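Local structure of taurocyamine kinase (Schistosoma mansoni, 4WOD) at residues A410-N415 with P425-A430. The protein reversibly transfers phosphate between ATP and taurocyamine, a guanidino compound, with magnesium as cofactor. The protein carries 4 engineered substitutions. Numbering follows the deposited sequence.
Sequences AHMIRN and PRTGEA
A buried helix-to-loop contact joins Met412 and Asn415 of helix 409-418 to Pro425, Arg426 and Thr427 of the loop that follows, in the N-terminal domain of the second kinase repeat. One hydrogen bond ties the backbones. Arg426 N donates a hydrogen bond to Met412 O at 3.1 Å. In return, Met412 CA makes a CA-H...O contact with Arg426 O. The Met412 side chain runs beside Pro425, with CG 4.2 Å from Pro425 CB. The chain turns about the CG-SD bond (chi3 44°), and this sets Met412 CE 3.8 Å from Thr427 CG2. The Asn415 side chain crosses that of Arg426 at about a right angle. Its ND2 lies over one face of the guanidinium, 3.4 Å from Arg426 NH1. Both are donors, so this is packing; Asn415 ND2 is hydrogen-bonded to Cys424 O instead. The Arg426 side chain lies about 4 Å from that of Cys631, the predicted active-site residue, which puts this loop beside the probable catalytic centre. Thr427 OG1 is hydrogen-bonded to Cys630 O nearby. Helix 437-448 packs on Met412 and Pro425, while helix 553-558 touches Asn415 and Arg426.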
ATOM      1  N   ALA A 410      -0.076  -3.278 -21.893  1.00 14.89           N
ATOM      2  CA  ALA A 410      -0.803  -3.024 -20.664  1.00 16.90           C
ATOM      3  C   ALA A 410       0.167  -2.976 -19.490  1.00 18.15           C
ATOM      4  O   ALA A 410       0.084  -2.085 -18.643  1.00 15.10           O
ATOM      5  CB  ALA A 410      -1.844  -4.073 -20.450  1.00 15.54           C
ATOM      6  N   HIS A 411       1.109  -3.922 -19.466  1.00 16.65           N
ATOM      7  CA  HIS A 411       2.152  -3.920 -18.446  1.00 18.55           C
ATOM      8  C   HIS A 411       2.846  -2.569 -18.344  1.00 18.36           C
ATOM      9  O   HIS A 411       3.108  -2.073 -17.242  1.00 15.82           O
ATOM     10  CB  HIS A 411       3.213  -4.998 -18.740  1.00 15.81           C
ATOM     11  CG  HIS A 411       2.850  -6.357 -18.240  1.00 16.89           C
ATOM     12  ND1 HIS A 411       2.653  -7.432 -19.083  1.00 20.51           N
ATOM     13  CD2 HIS A 411       2.644  -6.817 -16.986  1.00 16.12           C
ATOM     14  CE1 HIS A 411       2.361  -8.499 -18.365  1.00 19.29           C
ATOM     15  NE2 HIS A 411       2.342  -8.151 -17.090  1.00 22.81           N
ATOM     16  N   MET A 412       3.159  -1.978 -19.493  1.00 19.75           N
ATOM     17  CA  MET A 412       4.067  -0.840 -19.479  1.00 21.19           C
ATOM     18  C   MET A 412       3.351   0.494 -19.214  1.00 19.55           C
ATOM     19  O   MET A 412       3.973   1.437 -18.743  1.00 17.56           O
ATOM     20  CB  MET A 412       4.893  -0.792 -20.782  1.00 16.96           C
ATOM     21  CG  MET A 412       4.225  -0.206 -22.016  1.00 18.66           C
ATOM     22  SD  MET A 412       5.415  -0.081 -23.417  1.00 32.70           S
ATOM     23  CE  MET A 412       6.187  -1.675 -23.274  1.00 15.84           C
ATOM     24  N   ILE A 413       2.044   0.568 -19.441  1.00 19.15           N
ATOM     25  CA  ILE A 413       1.330   1.798 -19.081  1.00 20.76           C
ATOM     26  C   ILE A 413       0.731   1.753 -17.661  1.00 18.99           C
ATOM     27  O   ILE A 413       0.241   2.774 -17.165  1.00 22.06           O
ATOM     28  CB  ILE A 413       0.185   2.125 -20.084  1.00 21.14           C
ATOM     29  CG1 ILE A 413      -0.952   1.109 -19.948  1.00 17.53           C
ATOM     30  CG2 ILE A 413       0.721   2.225 -21.531  1.00 18.61           C
ATOM     31  CD1 ILE A 413      -2.283   1.620 -20.480  1.00 15.89           C
ATOM     32  N   ARG A 414       0.807   0.601 -17.000  1.00 20.40           N
ATOM     33  CA  ARG A 414       0.168   0.415 -15.695  1.00 22.06           C
ATOM     34  C   ARG A 414       0.609   1.457 -14.659  1.00 25.93           C
ATOM     35  O   ARG A 414      -0.232   1.996 -13.913  1.00 18.83           O
ATOM     36  CB  ARG A 414       0.434  -0.991 -15.148  1.00 19.04           C
ATOM     37  CG  ARG A 414      -0.497  -1.358 -14.011  1.00 17.15           C
ATOM     38  CD  ARG A 414      -0.250  -2.766 -13.441  1.00 19.56           C
ATOM     39  NE  ARG A 414      -1.335  -3.156 -12.536  1.00 16.91           N
ATOM     40  CZ  ARG A 414      -1.386  -2.833 -11.242  1.00 24.42           C
ATOM     41  NH1 ARG A 414      -0.405  -2.124 -10.683  1.00 21.52           N
ATOM     42  NH2 ARG A 414      -2.420  -3.210 -10.504  1.00 24.32           N
ATOM     43  N   ASN A 415       1.908   1.754 -14.604  1.00 20.95           N
ATOM     44  CA  ASN A 415       2.361   2.733 -13.608  1.00 19.55           C
ATOM     45  C   ASN A 415       1.673   4.088 -13.832  1.00 23.67           C
ATOM     46  O   ASN A 415       1.297   4.773 -12.875  1.00 23.10           O
ATOM     47  CB  ASN A 415       3.890   2.917 -13.620  1.00 21.58           C
ATOM     48  CG  ASN A 415       4.405   3.498 -14.918  1.00 19.55           C
ATOM     49  OD1 ASN A 415       4.230   2.920 -15.974  1.00 23.40           O
ATOM     50  ND2 ASN A 415       4.993   4.676 -14.847  1.00 21.06           N
ATOM     51  N   PRO A 425       6.265   5.421 -19.478  1.00 18.49           N
ATOM     52  CA  PRO A 425       5.939   4.034 -19.147  1.00 17.71           C
ATOM     53  C   PRO A 425       7.163   3.284 -18.624  1.00 19.86           C
ATOM     54  O   PRO A 425       8.280   3.829 -18.644  1.00 15.98           O
ATOM     55  CB  PRO A 425       5.485   3.451 -20.491  1.00 16.97           C
ATOM     56  CG  PRO A 425       6.284   4.226 -21.491  1.00 23.40           C
ATOM     57  CD  PRO A 425       6.391   5.630 -20.931  1.00 18.42           C
ATOM     58  N   ARG A 426       6.938   2.051 -18.176  1.00 19.27           N
ATOM     59  CA  ARG A 426       8.005   1.154 -17.733  1.00 16.67           C
ATOM     60  C   ARG A 426       7.900  -0.183 -18.478  1.00 20.57           C
ATOM     61  O   ARG A 426       6.958  -0.932 -18.263  1.00 21.59           O
ATOM     62  CB  ARG A 426       7.926   0.915 -16.224  1.00 18.98           C
ATOM     63  CG  ARG A 426       7.931   2.181 -15.366  1.00 19.24           C
ATOM     64  CD  ARG A 426       9.218   2.953 -15.486  1.00 25.11           C
ATOM     65  NE  ARG A 426       9.383   3.899 -14.376  1.00 23.97           N
ATOM     66  CZ  ARG A 426       8.916   5.142 -14.359  1.00 23.30           C
ATOM     67  NH1 ARG A 426       8.250   5.620 -15.400  1.00 21.32           N
ATOM     68  NH2 ARG A 426       9.121   5.911 -13.288  1.00 26.02           N
ATOM     69  N   THR A 427       8.882  -0.492 -19.320  1.00 19.16           N
ATOM     70  CA  THR A 427       8.812  -1.659 -20.197  1.00 18.27           C
ATOM     71  C   THR A 427       9.077  -2.987 -19.444  1.00 17.42           C
ATOM     72  O   THR A 427       9.556  -2.978 -18.304  1.00 22.66           O
ATOM     73  CB  THR A 427       9.802  -1.503 -21.357  1.00 18.04           C
ATOM     74  OG1 THR A 427      11.134  -1.415 -20.830  1.00 16.72           O
ATOM     75  CG2 THR A 427       9.491  -0.214 -22.150  1.00 20.18           C
ATOM     76  N   GLY A 428       8.743  -4.116 -20.077  1.00 17.09           N
ATOM     77  CA  GLY A 428       8.846  -5.422 -19.432  1.00 16.16           C
ATOM     78  C   GLY A 428      10.092  -6.223 -19.804  1.00 16.39           C
ATOM     79  O   GLY A 428      10.496  -7.121 -19.078  1.00 18.04           O
ATOM     80  N   GLU A 429      10.686  -5.898 -20.939  1.00 16.69           N
ATOM     81  CA  GLU A 429      11.929  -6.536 -21.403  1.00 16.60           C
ATOM     82  C   GLU A 429      12.420  -5.792 -22.643  1.00 15.50           C
ATOM     83  O   GLU A 429      11.668  -5.026 -23.240  1.00 15.81           O
ATOM     84  CB  GLU A 429      11.714  -8.022 -21.716  1.00 16.92           C
ATOM     85  CG  GLU A 429      10.831  -8.295 -22.925  1.00 14.63           C
ATOM     86  CD  GLU A 429      10.904  -9.752 -23.342  1.00 20.31           C
ATOM     87  OE1 GLU A 429      12.031 -10.292 -23.381  1.00 21.19           O
ATOM     88  OE2 GLU A 429       9.845 -10.372 -23.594  1.00 16.97           O
ATOM     89  N   ALA A 430      13.660  -6.042 -23.046  1.00 12.72           N
ATOM     90  CA  ALA A 430      14.267  -5.343 -24.158  1.00 14.37           C
ATOM     91  C   ALA A 430      13.439  -5.461 -25.423  1.00 13.93           C
ATOM     92  O   ALA A 430      13.385  -4.517 -26.211  1.00 16.55           O
ATOM     93  CB  ALA A 430      15.687  -5.868 -24.417  1.00 14.26           C
TER